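Local coordinates for putative glutathione S-transferase (Corynebacterium glutamicum, PDB 3M1G), which probably acts as a glutathione transferase of the ECM4-like, omega-related kind, at residues A[175-179]-A[180-184]. Sequence-based numbering, arbitrary orientation.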
# COMPACT_ATOMS: atom_id res chain seq x y z
N ASN A 175 19.41 30.51 4.58
CA ASN A 175 20.41 29.86 5.44
C ASN A 175 19.82 28.52 5.92
O ASN A 175 19.03 28.46 6.90
CB ASN A 175 20.75 30.79 6.63
CG ASN A 175 21.82 30.21 7.55
OD1 ASN A 175 22.22 29.05 7.39
ND2 ASN A 175 22.28 31.01 8.52
N LEU A 176 20.17 27.45 5.21
CA LEU A 176 19.59 26.12 5.45
C LEU A 176 20.33 25.35 6.57
O LEU A 176 19.86 24.30 7.02
CB LEU A 176 19.62 25.27 4.15
CG LEU A 176 18.79 25.88 3.02
CD1 LEU A 176 19.02 25.13 1.70
CD2 LEU A 176 17.23 25.89 3.39
N TYR A 177 21.49 25.84 6.98
CA TYR A 177 22.33 25.14 7.96
C TYR A 177 22.90 26.14 8.96
O TYR A 177 24.13 26.35 9.02
CB TYR A 177 23.43 24.40 7.23
CG TYR A 177 24.18 23.35 8.07
CD1 TYR A 177 23.49 22.33 8.73
CD2 TYR A 177 25.56 23.36 8.17
CE1 TYR A 177 24.15 21.36 9.47
CE2 TYR A 177 26.26 22.36 8.92
CZ TYR A 177 25.52 21.37 9.57
OH TYR A 177 26.11 20.37 10.31
N PRO A 178 22.03 26.79 9.72
CA PRO A 178 22.49 27.89 10.58
C PRO A 178 23.29 27.42 11.80
O PRO A 178 22.93 26.42 12.43
CB PRO A 178 21.20 28.54 11.05
CG PRO A 178 20.12 27.68 10.62
CD PRO A 178 20.59 26.55 9.87
N ALA A 179 24.34 28.18 12.11
CA ALA A 179 25.29 27.87 13.17
C ALA A 179 24.63 27.42 14.46
O ALA A 179 25.05 26.44 15.06
CB ALA A 179 26.24 29.09 13.42
N GLU A 180 23.57 28.11 14.88
CA GLU A 180 22.96 27.86 16.20
C GLU A 180 22.18 26.55 16.25
O GLU A 180 21.76 26.14 17.34
CB GLU A 180 21.95 28.94 16.58
CG GLU A 180 22.15 30.31 15.93
CD GLU A 180 21.56 30.38 14.51
OE1 GLU A 180 20.33 30.17 14.35
OE2 GLU A 180 22.35 30.69 13.59
N LEU A 181 21.89 25.93 15.10
CA LEU A 181 21.08 24.71 15.09
C LEU A 181 21.92 23.47 14.79
O LEU A 181 21.40 22.37 14.89
CB LEU A 181 19.95 24.81 14.04
CG LEU A 181 18.90 25.92 14.23
CD1 LEU A 181 17.88 25.91 13.08
CD2 LEU A 181 18.22 25.76 15.57
N ARG A 182 23.19 23.66 14.38
CA ARG A 182 24.01 22.55 13.85
C ARG A 182 24.21 21.41 14.86
O ARG A 182 24.14 20.22 14.50
CB ARG A 182 25.37 23.03 13.36
CG ARG A 182 25.29 23.87 12.11
CD ARG A 182 26.66 24.36 11.61
NE ARG A 182 26.40 25.47 10.71
CZ ARG A 182 27.25 26.44 10.38
NH1 ARG A 182 28.48 26.43 10.85
NH2 ARG A 182 26.86 27.44 9.59
N GLU A 183 24.44 21.79 16.11
CA GLU A 183 24.62 20.82 17.19
C GLU A 183 23.41 19.96 17.45
O GLU A 183 23.55 18.78 17.57
CB GLU A 183 24.98 21.50 18.52
CG GLU A 183 26.44 21.52 18.77
CD GLU A 183 26.82 21.83 20.25
OE1 GLU A 183 27.92 22.35 20.41
OE2 GLU A 183 26.06 21.55 21.23
N GLU A 184 22.23 20.55 17.63
CA GLU A 184 21.00 19.75 17.82
C GLU A 184 20.63 19.01 16.55
O GLU A 184 20.03 17.97 16.60
CB GLU A 184 19.77 20.56 18.28
CG GLU A 184 18.49 19.66 18.59
CD GLU A 184 17.16 20.43 18.55
OE1 GLU A 184 17.18 21.67 18.46
OE2 GLU A 184 16.09 19.78 18.59
O HOH W 1 24.86 18.90 12.05
O HOH W 2 24.66 24.55 17.06
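Arg182 lays its aliphatic chain over one face of the Tyr177 ring: CG sits 3.6 Å from the ring centroid and 15° off the normal, which meets the geometry of a CH-pi contact. The chain runs extended from CG to NE across that face, and CD comes 3.4 Å from Tyr177 CE2. Beyond it the guanidinium lies within 14° of the ring plane and turns its NE-NH2 side to the tyrosine's own carbonyl. Arg182 NE and NH2 both donate hydrogen bonds to Tyr177 O, each 3.0 Å long, a side-on grip in which one carbonyl oxygen, lying in the guanidinium plane, accepts twice; NE approaches from above the carbonyl plane, whereas NH2 comes nearly end-on. Ala179 CA sits over one guanidinium face, offset toward its rim. With chi1 at -166°, Tyr177 CG stands beside the carbonyl carbon, which lets one arginine lie on the ring and bond the carbonyl of the same residue. The Tyr177 side chain also touches Ile159 and Leu163 of helix 154-163.

The arrangement forms the entry to helix 182-197 in the GST C-terminal region. Here a turn at Pro178 is closed by Leu181 N donating to Pro178 O at 2.9 Å, while the bond from Arg182 N to Ala179 O is weak. The side chains at its two ends touch, Pro178 CG to Leu181 CD1 at 3.8 Å. Water bridges extend the join: one links Tyr177 OH to Arg182 O, and another donates to Ala179 O while accepting from Glu183 N.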